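Local coordinates for probable secreted solute-binding lipoprotein (Streptomyces coelicolor, PDB 3I3V) that probably binds a solute outside the cell membrane and hands it to an ABC-type importer, as bacterial extracellular solute-binding lipoproteins do, at residues C[127-133]-C[262-268]; C[68-72]-C[285-289]; C[163-167]-C[219-223]; C[289-293]-C[306-311]. All coordinates share one frame; numbering follows the deposited sequence.

Contact 1. Residues C[127-133]-C[262-268]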
loop_
_atom_site.group_PDB
_atom_site.type_symbol
_atom_site.label_atom_id
_atom_site.label_comp_id
_atom_site.label_asym_id
_atom_site.label_seq_id
_atom_site.Cartn_x
_atom_site.Cartn_y
_atom_site.Cartn_z
ATOM N N PRO C 127 -55.478 0.190 -20.566
ATOM C CA PRO C 127 -56.119 -1.001 -19.996
ATOM C C PRO C 127 -57.655 -1.007 -19.958
ATOM O O PRO C 127 -58.320 -0.113 -20.486
ATOM C CB PRO C 127 -55.530 -1.045 -18.597
ATOM C CG PRO C 127 -55.556 0.433 -18.228
ATOM C CD PRO C 127 -55.059 1.121 -19.500
ATOM N N VAL C 128 -58.196 -2.035 -19.310
ATOM C CA VAL C 128 -59.633 -2.194 -19.147
ATOM C C VAL C 128 -59.998 -1.955 -17.682
ATOM O O VAL C 128 -59.462 -2.608 -16.785
ATOM C CB VAL C 128 -60.095 -3.620 -19.538
ATOM C CG1 VAL C 128 -61.605 -3.703 -19.477
ATOM C CG2 VAL C 128 -59.604 -3.969 -20.933
ATOM N N ALA C 129 -60.904 -1.011 -17.447
ATOM C CA ALA C 129 -61.356 -0.675 -16.104
ATOM C C ALA C 129 -62.694 -1.363 -15.817
ATOM O O ALA C 129 -63.605 -1.331 -16.648
ATOM C CB ALA C 129 -61.501 0.839 -15.973
ATOM N N TYR C 130 -62.792 -1.981 -14.638
ATOM C CA TYR C 130 -63.992 -2.699 -14.198
ATOM C C TYR C 130 -64.553 -2.086 -12.913
ATOM O O TYR C 130 -63.872 -2.031 -11.890
ATOM C CB TYR C 130 -63.658 -4.173 -13.933
ATOM C CG TYR C 130 -63.123 -4.929 -15.136
ATOM C CD1 TYR C 130 -63.969 -5.678 -15.946
ATOM C CD2 TYR C 130 -61.766 -4.891 -15.461
ATOM C CE1 TYR C 130 -63.483 -6.376 -17.047
ATOM C CE2 TYR C 130 -61.272 -5.585 -16.561
ATOM C CZ TYR C 130 -62.137 -6.326 -17.348
ATOM O OH TYR C 130 -61.657 -7.023 -18.430
ATOM N N ASN C 131 -65.796 -1.627 -12.971
ATOM C CA ASN C 131 -66.443 -1.027 -11.811
ATOM C C ASN C 131 -66.951 -2.152 -10.892
ATOM O O ASN C 131 -67.899 -2.859 -11.226
ATOM C CB ASN C 131 -67.590 -0.117 -12.288
ATOM C CG ASN C 131 -68.333 0.554 -11.141
ATOM O OD1 ASN C 131 -68.953 1.604 -11.321
ATOM N ND2 ASN C 131 -68.291 -0.059 -9.962
ATOM N N ARG C 132 -66.303 -2.323 -9.742
ATOM C CA ARG C 132 -66.668 -3.372 -8.787
ATOM C C ARG C 132 -68.037 -3.195 -8.152
ATOM O O ARG C 132 -68.800 -4.150 -8.024
ATOM C CB ARG C 132 -65.618 -3.467 -7.687
ATOM C CG ARG C 132 -64.502 -4.435 -7.984
ATOM C CD ARG C 132 -65.003 -5.856 -7.910
ATOM N NE ARG C 132 -63.917 -6.816 -8.065
ATOM C CZ ARG C 132 -64.081 -8.128 -8.009
ATOM N NH1 ARG C 132 -65.291 -8.630 -7.803
ATOM N NH2 ARG C 132 -63.042 -8.937 -8.158
ATOM N N ALA C 133 -68.342 -1.976 -7.734
ATOM C CA ALA C 133 -69.629 -1.704 -7.122
ATOM C C ALA C 133 -70.740 -2.226 -8.022
ATOM O O ALA C 133 -71.701 -2.829 -7.547
ATOM C CB ALA C 133 -69.798 -0.213 -6.899
ATOM N N HIS C 262 -63.888 2.511 -6.189
ATOM C CA HIS C 262 -64.220 1.100 -6.338
ATOM C C HIS C 262 -64.114 0.606 -7.784
ATOM O O HIS C 262 -64.974 -0.132 -8.265
ATOM C CB HIS C 262 -65.623 0.805 -5.771
ATOM C CG HIS C 262 -66.706 1.710 -6.281
ATOM N ND1 HIS C 262 -67.346 2.626 -5.476
ATOM C CD2 HIS C 262 -67.303 1.797 -7.494
ATOM C CE1 HIS C 262 -68.295 3.235 -6.168
ATOM N NE2 HIS C 262 -68.292 2.749 -7.395
ATOM N N THR C 263 -63.054 1.028 -8.471
ATOM C CA THR C 263 -62.800 0.610 -9.846
ATOM C C THR C 263 -61.468 -0.134 -9.885
ATOM O O THR C 263 -60.515 0.223 -9.196
ATOM C CB THR C 263 -62.764 1.828 -10.830
ATOM O OG1 THR C 263 -64.094 2.314 -11.041
ATOM C CG2 THR C 263 -62.185 1.424 -12.187
ATOM N N GLU C 264 -61.414 -1.189 -10.684
ATOM C CA GLU C 264 -60.209 -1.988 -10.819
ATOM C C GLU C 264 -59.804 -2.113 -12.283
ATOM O O GLU C 264 -60.658 -2.243 -13.154
ATOM C CB GLU C 264 -60.441 -3.377 -10.235
ATOM C CG GLU C 264 -60.401 -3.426 -8.720
ATOM C CD GLU C 264 -60.692 -4.810 -8.182
ATOM O OE1 GLU C 264 -60.220 -5.800 -8.786
ATOM O OE2 GLU C 264 -61.386 -4.908 -7.150
ATOM N N VAL C 265 -58.503 -2.083 -12.552
ATOM C CA VAL C 265 -58.024 -2.196 -13.922
ATOM C C VAL C 265 -57.419 -3.557 -14.213
ATOM O O VAL C 265 -56.772 -4.166 -13.355
ATOM C CB VAL C 265 -56.972 -1.110 -14.257
ATOM C CG1 VAL C 265 -57.600 0.268 -14.179
ATOM C CG2 VAL C 265 -55.794 -1.217 -13.316
ATOM N N GLY C 266 -57.647 -4.025 -15.437
ATOM C CA GLY C 266 -57.122 -5.302 -15.877
ATOM C C GLY C 266 -56.955 -5.274 -17.389
ATOM O O GLY C 266 -56.741 -4.212 -17.977
ATOM N N GLY C 267 -57.050 -6.441 -18.017
ATOM C CA GLY C 267 -56.920 -6.521 -19.457
ATOM C C GLY C 267 -58.204 -7.057 -20.054
ATOM O O GLY C 267 -59.150 -7.376 -19.331
ATOM N N TRP C 268 -58.253 -7.154 -21.376
ATOM C CA TRP C 268 -59.444 -7.663 -22.039
ATOM C C TRP C 268 -59.424 -9.197 -22.019
ATOM O O TRP C 268 -58.423 -9.823 -22.368
ATOM C CB TRP C 268 -59.515 -7.119 -23.473
ATOM C CG TRP C 268 -60.787 -7.478 -24.162
ATOM C CD1 TRP C 268 -61.040 -8.614 -24.872
ATOM C CD2 TRP C 268 -62.023 -6.747 -24.121
ATOM N NE1 TRP C 268 -62.353 -8.640 -25.269
ATOM C CE2 TRP C 268 -62.978 -7.509 -24.821
ATOM C CE3 TRP C 268 -62.412 -5.527 -23.556
ATOM C CZ2 TRP C 268 -64.302 -7.090 -24.974
ATOM C CZ3 TRP C 268 -63.729 -5.110 -23.709
ATOM C CH2 TRP C 268 -64.656 -5.891 -24.412
#
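V128 to N131 and T263 to G266 run side by side as antiparallel strands, their short axes 4.4 Å apart at 149°, in a mixed sheet of one lobe, consistent with the periplasmic-binding-protein fold. V128 with G266 and Y130 with E264 are the hydrogen-bonded pairs; A129 with V265 and N131 with T263 are the non-hydrogen-bonded ones. The bond from Y130 N to E264 O is short, 2.6 Å, and nearly straight, and that from G266 N to V128 O runs almost along the carbonyl axis. The ladder goes one step beyond the strands, where R132 N, in the first turn of the helix that has N131 at its N-cap position, reaches H262 O at 3.0 Å.

Y130 turns CG anti to its carbonyl carbon (chi1 -60°), which lays the ring along the 263-266 strand with E264 O and G267 O at its edge. G266, without a side chain, lies beside the CE2 edge of the ring, and the phenol OH donates to G267 O at 2.7 Å. V128 CG2 rests on the G267-W268 peptide, 3.5 Å from W268 N. R132 bends at chi2 and forms a salt bridge through NE to E264 OE2, 3.3 Å away, meeting the carboxylate from above its plane; R132 NH1 is held by D141 O. A133 CB sits over one face of the H262 imidazole, a CH-pi contact with CB 3.5 Å from the ring centroid, while H262 NE2 bonds to E240.

Strand 122-131 also pairs with strand 242-246. Helix 339-345 packs on P127, T263 and V265, and W268 packs against helix 172-182.

Contact 2. Residues C[68-72]-C[285-289]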
loop_
_atom_site.group_PDB
_atom_site.type_symbol
_atom_site.label_atom_id
_atom_site.label_comp_id
_atom_site.label_asym_id
_atom_site.label_seq_id
_atom_site.Cartn_x
_atom_site.Cartn_y
_atom_site.Cartn_z
ATOM N N VAL C 68 -36.541 18.818 -31.057
ATOM C CA VAL C 68 -37.963 18.770 -31.354
ATOM C C VAL C 68 -38.668 17.786 -30.435
ATOM O O VAL C 68 -38.122 16.749 -30.088
ATOM C CB VAL C 68 -38.211 18.347 -32.822
ATOM C CG1 VAL C 68 -39.685 18.503 -33.160
ATOM C CG2 VAL C 68 -37.343 19.176 -33.761
HETATM N N MSE C 69 -39.883 18.115 -30.024
HETATM C CA MSE C 69 -40.631 17.214 -29.167
HETATM C C MSE C 69 -41.959 16.893 -29.816
HETATM O O MSE C 69 -42.923 17.637 -29.670
HETATM C CB MSE C 69 -40.845 17.837 -27.790
HETATM C CG MSE C 69 -39.546 18.103 -27.028
HETATM SE SE MSE C 69 -39.838 18.863 -25.255
HETATM C CE MSE C 69 -40.704 17.322 -24.457
ATOM N N VAL C 70 -41.994 15.774 -30.534
ATOM C CA VAL C 70 -43.198 15.320 -31.233
ATOM C C VAL C 70 -43.345 13.810 -31.134
ATOM O O VAL C 70 -42.401 13.098 -30.788
ATOM C CB VAL C 70 -43.169 15.647 -32.755
ATOM C CG1 VAL C 70 -43.987 16.860 -33.042
ATOM C CG2 VAL C 70 -41.723 15.818 -33.237
ATOM N N ASN C 71 -44.535 13.324 -31.467
ATOM C CA ASN C 71 -44.786 11.902 -31.427
ATOM C C ASN C 71 -44.396 11.308 -32.773
ATOM O O ASN C 71 -43.932 12.019 -33.669
ATOM C CB ASN C 71 -46.261 11.614 -31.122
ATOM C CG ASN C 71 -47.209 12.219 -32.158
ATOM O OD1 ASN C 71 -48.224 11.609 -32.528
ATOM N ND2 ASN C 71 -46.895 13.426 -32.615
ATOM N N LEU C 72 -44.584 10.000 -32.904
ATOM C CA LEU C 72 -44.247 9.299 -34.127
ATOM C C LEU C 72 -45.505 9.006 -34.922
ATOM O O LEU C 72 -46.336 8.193 -34.513
ATOM C CB LEU C 72 -43.530 7.983 -33.813
ATOM C CG LEU C 72 -43.039 7.256 -35.070
ATOM C CD1 LEU C 72 -41.921 8.082 -35.706
ATOM C CD2 LEU C 72 -42.545 5.857 -34.727
ATOM N N TYR C 285 -45.412 3.211 -27.206
ATOM C CA TYR C 285 -44.287 3.943 -26.647
ATOM C C TYR C 285 -43.819 5.040 -27.586
ATOM O O TYR C 285 -42.709 5.553 -27.437
ATOM C CB TYR C 285 -43.127 2.986 -26.393
ATOM C CG TYR C 285 -43.480 1.811 -25.511
ATOM C CD1 TYR C 285 -43.628 1.966 -24.131
ATOM C CD2 TYR C 285 -43.704 0.550 -26.058
ATOM C CE1 TYR C 285 -43.994 0.895 -23.315
ATOM C CE2 TYR C 285 -44.069 -0.528 -25.253
ATOM C CZ TYR C 285 -44.217 -0.345 -23.883
ATOM O OH TYR C 285 -44.627 -1.398 -23.096
ATOM N N THR C 286 -44.656 5.411 -28.551
ATOM C CA THR C 286 -44.245 6.427 -29.504
ATOM C C THR C 286 -44.970 7.756 -29.464
ATOM O O THR C 286 -45.193 8.385 -30.498
ATOM C CB THR C 286 -44.253 5.880 -30.951
ATOM O OG1 THR C 286 -45.513 5.257 -31.235
ATOM C CG2 THR C 286 -43.113 4.881 -31.136
ATOM N N LEU C 287 -45.345 8.174 -28.261
ATOM C CA LEU C 287 -45.960 9.478 -28.072
ATOM C C LEU C 287 -44.734 10.397 -28.000
ATOM O O LEU C 287 -43.597 9.922 -28.141
ATOM C CB LEU C 287 -46.763 9.521 -26.771
ATOM C CG LEU C 287 -48.202 9.006 -26.914
ATOM C CD1 LEU C 287 -48.189 7.553 -27.350
ATOM C CD2 LEU C 287 -48.946 9.168 -25.594
ATOM N N ILE C 288 -44.944 11.690 -27.787
ATOM C CA ILE C 288 -43.846 12.657 -27.745
ATOM C C ILE C 288 -42.446 12.129 -27.385
ATOM O O ILE C 288 -42.233 11.534 -26.333
ATOM C CB ILE C 288 -44.205 13.827 -26.820
ATOM C CG1 ILE C 288 -45.395 14.584 -27.417
ATOM C CG2 ILE C 288 -43.002 14.751 -26.642
ATOM C CD1 ILE C 288 -45.763 15.849 -26.676
ATOM N N GLY C 289 -41.502 12.348 -28.298
ATOM C CA GLY C 289 -40.126 11.931 -28.094
ATOM C C GLY C 289 -39.213 13.104 -28.416
ATOM O O GLY C 289 -39.682 14.102 -28.975
#
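V70 and G289 form an antiparallel hydrogen-bonded pair where strand 67-70 meets the edge strand 289-292, in the mixed four-stranded sheet of a periplasmic-binding-protein-type lobe. L72 and T286 continue the contact past the strand ends, where 285-288 links strand 280-284 to strand 289-292.

Three backbone hydrogen bonds join the segments. G289 N gives a good bond to V70 O at 2.8 Å, approaching from above the carbonyl plane, whereas the return bond from V70 N to G289 O is weak, 3.3 Å and bent to 135°. Beyond the pair, L72 N donates to T286 O at 3.0 Å and ties down the loop. V70 O has a second donor in the indole NE1 of W291, so this buried carbonyl is gripped twice. CA-H...O contacts supplement the ladder: M69 CA points its hydrogen at G289 O, and I288 CA does the same to V70 O.

Apolar contacts flank the backbone. I288 holds CG2 anti to its backbone N, and this methyl reaches M69 CB at 3.9 Å as the two side chains cross; I288 also packs on F122 and L16. N71 contributes its CB, which lies over the T286-I288 backbone while its amide leads away. L72 and T286 meet more closely, with L72 CB 3.6 Å from T286 CB and the methyl L72 CD2 3.8 Å from T286 CG2.

Contact 3. Residues C[163-167]-C[219-223]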
loop_
_atom_site.group_PDB
_atom_site.type_symbol
_atom_site.label_atom_id
_atom_site.label_comp_id
_atom_site.label_asym_id
_atom_site.label_seq_id
_atom_site.Cartn_x
_atom_site.Cartn_y
_atom_site.Cartn_z
ATOM N N ALA C 163 -75.555 -1.353 -18.178
ATOM C CA ALA C 163 -74.846 -1.614 -19.420
ATOM C C ALA C 163 -73.503 -2.255 -19.086
ATOM O O ALA C 163 -72.883 -1.917 -18.081
ATOM C CB ALA C 163 -74.641 -0.312 -20.195
ATOM N N PRO C 164 -73.057 -3.216 -19.912
ATOM C CA PRO C 164 -71.782 -3.914 -19.710
ATOM C C PRO C 164 -70.568 -3.097 -20.159
ATOM O O PRO C 164 -70.074 -2.262 -19.390
ATOM C CB PRO C 164 -71.970 -5.209 -20.500
ATOM C CG PRO C 164 -72.851 -4.782 -21.621
ATOM C CD PRO C 164 -73.872 -3.906 -20.928
ATOM N N VAL C 165 -70.071 -3.330 -21.375
ATOM C CA VAL C 165 -68.914 -2.569 -21.858
ATOM C C VAL C 165 -69.365 -1.368 -22.684
ATOM O O VAL C 165 -70.118 -1.505 -23.647
ATOM C CB VAL C 165 -67.944 -3.421 -22.744
ATOM C CG1 VAL C 165 -66.730 -2.594 -23.115
ATOM C CG2 VAL C 165 -67.484 -4.661 -22.005
ATOM N N THR C 166 -68.914 -0.182 -22.301
ATOM C CA THR C 166 -69.273 1.006 -23.053
ATOM C C THR C 166 -68.074 1.412 -23.914
ATOM O O THR C 166 -66.925 1.353 -23.475
ATOM C CB THR C 166 -69.664 2.166 -22.117
ATOM O OG1 THR C 166 -70.034 3.311 -22.896
ATOM C CG2 THR C 166 -68.506 2.522 -21.196
ATOM N N VAL C 167 -68.343 1.801 -25.152
ATOM C CA VAL C 167 -67.282 2.202 -26.061
ATOM C C VAL C 167 -67.871 2.984 -27.230
ATOM O O VAL C 167 -69.004 2.736 -27.645
ATOM C CB VAL C 167 -66.511 0.961 -26.589
ATOM C CG1 VAL C 167 -67.446 0.063 -27.391
ATOM C CG2 VAL C 167 -65.318 1.400 -27.432
ATOM N N GLY C 219 -74.168 -9.450 -26.684
ATOM C CA GLY C 219 -74.535 -8.261 -25.933
ATOM C C GLY C 219 -73.499 -7.773 -24.939
ATOM O O GLY C 219 -73.850 -7.243 -23.889
ATOM N N VAL C 220 -72.221 -7.927 -25.265
ATOM C CA VAL C 220 -71.165 -7.489 -24.363
ATOM C C VAL C 220 -71.008 -5.970 -24.383
ATOM O O VAL C 220 -70.532 -5.376 -23.418
ATOM C CB VAL C 220 -69.816 -8.160 -24.718
ATOM C CG1 VAL C 220 -68.668 -7.471 -23.986
ATOM C CG2 VAL C 220 -69.856 -9.629 -24.334
ATOM N N PHE C 221 -71.420 -5.335 -25.474
ATOM C CA PHE C 221 -71.318 -3.882 -25.581
ATOM C C PHE C 221 -72.661 -3.241 -25.306
ATOM O O PHE C 221 -73.697 -3.887 -25.445
ATOM C CB PHE C 221 -70.823 -3.490 -26.977
ATOM C CG PHE C 221 -69.496 -4.087 -27.316
ATOM C CD1 PHE C 221 -68.363 -3.727 -26.598
ATOM C CD2 PHE C 221 -69.391 -5.080 -28.272
ATOM C CE1 PHE C 221 -67.154 -4.350 -26.824
ATOM C CE2 PHE C 221 -68.177 -5.709 -28.503
ATOM C CZ PHE C 221 -67.056 -5.345 -27.773
ATOM N N ALA C 222 -72.638 -1.973 -24.908
ATOM C CA ALA C 222 -73.862 -1.229 -24.622
ATOM C C ALA C 222 -74.759 -1.221 -25.852
ATOM O O ALA C 222 -74.273 -1.292 -26.985
ATOM C CB ALA C 222 -73.520 0.210 -24.226
ATOM N N ASP C 223 -76.068 -1.136 -25.636
ATOM C CA ASP C 223 -76.991 -1.104 -26.758
ATOM C C ASP C 223 -76.627 0.101 -27.625
ATOM O O ASP C 223 -76.270 1.157 -27.107
ATOM C CB ASP C 223 -78.445 -0.965 -26.279
ATOM C CG ASP C 223 -78.965 -2.216 -25.563
ATOM O OD1 ASP C 223 -78.676 -3.343 -26.016
ATOM O OD2 ASP C 223 -79.687 -2.067 -24.553
#
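A Schellman motif at G219 ends helix 203-217, and the chain leaving it, V220 to A222, docks on strand 163-166 through a single backbone bridge between V165 and F221. V165 uses both of its backbone polar atoms: its N donates to V220 O at 2.9 Å, with an N-H...O angle of 155°, and its O accepts from A222 N at 2.9 Å. F221 CA adds a CA-H...O contact to V165 O.

CB of V165 is directed toward the loop. With CG1 anti to the backbone N (chi1 -176°), its two methyls part: CG2 lies alongside V220 CG1 at 3.6 Å, while CG1 and CB lie against the F221 ring, CB 3.9 Å from F221 CD1. V167 CG1 meets the same ring carbon, F221 CD1, at 4.0 Å. P164 sets CG close to V220 O, and A163 CB touches A222 CB at 4.2 Å. Cut back to an alanine, V165 would probably open a gap under the loop, with V220 CG1 deprived of its methyl partner and the F221 ring left with less to rest on.

R158 of helix 147-159 bonds to G219 O and makes a salt bridge with D223, while F221 stands edge-to-face with F377. Two backbone bonds thus pair the polar groups of V165 with those of the loop beside the apolar side chains of V165, V220 and F221, so that a buried strand edge and a helix exit satisfy each other.

Contact 4. Residues C[289-293]-C[306-311]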
loop_
_atom_site.group_PDB
_atom_site.type_symbol
_atom_site.label_atom_id
_atom_site.label_comp_id
_atom_site.label_asym_id
_atom_site.label_seq_id
_atom_site.Cartn_x
_atom_site.Cartn_y
_atom_site.Cartn_z
ATOM N N GLY C 289 -41.502 12.348 -28.298
ATOM C CA GLY C 289 -40.126 11.931 -28.094
ATOM C C GLY C 289 -39.213 13.104 -28.416
ATOM O O GLY C 289 -39.682 14.102 -28.975
ATOM N N PHE C 290 -37.927 12.992 -28.067
ATOM C CA PHE C 290 -36.942 14.053 -28.317
ATOM C C PHE C 290 -36.171 13.827 -29.627
ATOM O O PHE C 290 -35.484 12.815 -29.781
ATOM C CB PHE C 290 -35.925 14.124 -27.158
ATOM C CG PHE C 290 -36.509 14.603 -25.845
ATOM C CD1 PHE C 290 -36.740 15.957 -25.616
ATOM C CD2 PHE C 290 -36.809 13.693 -24.827
ATOM C CE1 PHE C 290 -37.259 16.405 -24.388
ATOM C CE2 PHE C 290 -37.327 14.136 -23.606
ATOM C CZ PHE C 290 -37.549 15.496 -23.388
ATOM N N TRP C 291 -36.266 14.772 -30.561
ATOM C CA TRP C 291 -35.555 14.645 -31.828
ATOM C C TRP C 291 -34.447 15.692 -31.886
ATOM O O TRP C 291 -34.593 16.783 -31.330
ATOM C CB TRP C 291 -36.502 14.854 -33.017
ATOM C CG TRP C 291 -37.702 13.957 -33.033
ATOM C CD1 TRP C 291 -38.695 13.896 -32.096
ATOM C CD2 TRP C 291 -38.074 13.037 -34.071
ATOM N NE1 TRP C 291 -39.663 13.002 -32.488
ATOM C CE2 TRP C 291 -39.309 12.462 -33.696
ATOM C CE3 TRP C 291 -37.484 12.647 -35.283
ATOM C CZ2 TRP C 291 -39.967 11.517 -34.490
ATOM C CZ3 TRP C 291 -38.137 11.710 -36.071
ATOM C CH2 TRP C 291 -39.367 11.157 -35.673
ATOM N N ILE C 292 -33.341 15.365 -32.552
ATOM C CA ILE C 292 -32.249 16.328 -32.667
ATOM C C ILE C 292 -32.067 16.756 -34.118
ATOM O O ILE C 292 -31.938 15.925 -35.007
ATOM C CB ILE C 292 -30.919 15.754 -32.143
ATOM C CG1 ILE C 292 -31.064 15.388 -30.663
ATOM C CG2 ILE C 292 -29.799 16.786 -32.328
ATOM C CD1 ILE C 292 -29.763 14.983 -30.005
ATOM N N SER C 293 -32.052 18.062 -34.351
ATOM C CA SER C 293 -31.896 18.578 -35.703
ATOM C C SER C 293 -30.435 18.808 -36.040
ATOM O O SER C 293 -29.572 18.759 -35.163
ATOM C CB SER C 293 -32.628 19.900 -35.846
ATOM O OG SER C 293 -31.978 20.883 -35.060
ATOM N N PHE C 306 -29.527 19.083 -21.666
ATOM C CA PHE C 306 -30.985 18.994 -21.701
ATOM C C PHE C 306 -31.494 17.551 -21.660
ATOM O O PHE C 306 -32.377 17.215 -20.870
ATOM C CB PHE C 306 -31.478 19.704 -22.963
ATOM C CG PHE C 306 -32.943 20.016 -22.974
ATOM C CD1 PHE C 306 -33.513 20.813 -21.987
ATOM C CD2 PHE C 306 -33.739 19.580 -24.023
ATOM C CE1 PHE C 306 -34.851 21.177 -22.049
ATOM C CE2 PHE C 306 -35.078 19.937 -24.095
ATOM C CZ PHE C 306 -35.637 20.740 -23.104
ATOM N N LEU C 307 -30.931 16.692 -22.500
ATOM C CA LEU C 307 -31.356 15.304 -22.539
ATOM C C LEU C 307 -30.960 14.492 -21.314
ATOM O O LEU C 307 -31.715 13.612 -20.888
ATOM C CB LEU C 307 -30.847 14.634 -23.816
ATOM C CG LEU C 307 -31.944 14.603 -24.883
ATOM C CD1 LEU C 307 -31.354 14.729 -26.272
ATOM C CD2 LEU C 307 -32.737 13.315 -24.722
ATOM N N ARG C 308 -29.790 14.769 -20.739
ATOM C CA ARG C 308 -29.378 14.030 -19.548
ATOM C C ARG C 308 -30.329 14.409 -18.416
ATOM O O ARG C 308 -30.676 13.573 -17.580
ATOM C CB ARG C 308 -27.944 14.370 -19.134
ATOM C CG ARG C 308 -26.903 14.202 -20.215
ATOM C CD ARG C 308 -25.523 14.110 -19.594
ATOM N NE ARG C 308 -25.278 12.751 -19.137
ATOM C CZ ARG C 308 -24.457 11.910 -19.750
ATOM N NH1 ARG C 308 -23.801 12.308 -20.825
ATOM N NH2 ARG C 308 -24.317 10.668 -19.308
ATOM N N PHE C 309 -30.744 15.675 -18.410
ATOM C CA PHE C 309 -31.666 16.212 -17.407
ATOM C C PHE C 309 -33.026 15.509 -17.523
ATOM O O PHE C 309 -33.454 14.811 -16.604
ATOM C CB PHE C 309 -31.824 17.724 -17.616
ATOM C CG PHE C 309 -32.819 18.376 -16.693
ATOM C CD1 PHE C 309 -32.513 18.605 -15.359
ATOM C CD2 PHE C 309 -34.069 18.766 -17.164
ATOM C CE1 PHE C 309 -33.438 19.211 -14.515
ATOM C CE2 PHE C 309 -35.003 19.373 -16.322
ATOM C CZ PHE C 309 -34.687 19.595 -15.002
HETATM N N MSE C 310 -33.691 15.687 -18.662
HETATM C CA MSE C 310 -34.995 15.076 -18.914
HETATM C C MSE C 310 -35.019 13.567 -18.632
HETATM O O MSE C 310 -36.045 13.027 -18.222
HETATM C CB MSE C 310 -35.412 15.340 -20.362
HETATM C CG MSE C 310 -35.665 16.800 -20.675
HETATM SE SE MSE C 310 -37.176 17.486 -19.694
HETATM C CE MSE C 310 -36.824 19.335 -19.943
ATOM N N TYR C 311 -33.891 12.894 -18.863
ATOM C CA TYR C 311 -33.766 11.455 -18.624
ATOM C C TYR C 311 -33.374 11.118 -17.180
ATOM O O TYR C 311 -33.293 9.946 -16.812
ATOM C CB TYR C 311 -32.735 10.830 -19.574
ATOM C CG TYR C 311 -33.330 10.202 -20.819
ATOM C CD1 TYR C 311 -32.873 8.972 -21.286
ATOM C CD2 TYR C 311 -34.361 10.828 -21.518
ATOM C CE1 TYR C 311 -33.427 8.378 -22.407
ATOM C CE2 TYR C 311 -34.921 10.240 -22.649
ATOM C CZ TYR C 311 -34.451 9.016 -23.086
ATOM O OH TYR C 311 -35.008 8.419 -24.198
#
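F290 reaches from the edge strand 289-292 to helix 300-310, which returns antiparallel to it at 170°, the short axes 11.2 Å apart. The side chain spans this gap. CB starts toward the helix with CG anti to the carbonyl carbon (chi1 -68°), and CB already touches L307 CD2 at 4.1 Å. The same methyl follows CG and CD2 of the ring, as the F290 and L307 side chains slide past each other in opposite directions. F290 CE1, across the ring from CD2, meets F306 CE2 at 4.2 Å. F290 CE2, next to CD2, lies 4.0 Å from M310 CB. At the tip, CZ presses against the M310 chain, 3.6 Å from CG and 3.7 Å from CB. The selenium of this selenomethionine is 5.5 Å from the F290 centroid, an oblique Met-aromatic contact. Further along the strand, I292 CD1 touches L307 CD1.

Replacing F290 by an alanine would probably take the ring away from L307 CD2 and from M310 CB and CG, opening a gap between strand and helix.

Y121 packs edge-to-face on F290, M69 lies against it from the neighbouring strand, and F306 meets F33 of helix 23-36. Between these two segments the contact rests on apolar and aromatic packing, as in the core of an alpha/beta lobe; the hydrogen bonds of M310 O to Y121 and of Y311 OH to P120 lie outside it.

In the fold
The four contacts divide between two sides of the molecule. Contacts 2 and 4 lie on one side of its centre, with centres 11 Å apart; they share G289 and strand 289-292, beside strand 67-70, and touch where M69 packs on F290. Contacts 1 and 3 lie on the opposite side, with centres 14 Å apart, joined by W268 packing on F221 and V165, and both reach the same mixed sheet. Centres of contacts 3 and 4 are 42 Å apart. Along the chain, 68-72 pairs with 285-289 around the whole of contact 1, which in turn encloses contact 3; contact 4 follows. This crossing back and forth is consistent with the two-lobed architecture of solute-binding proteins.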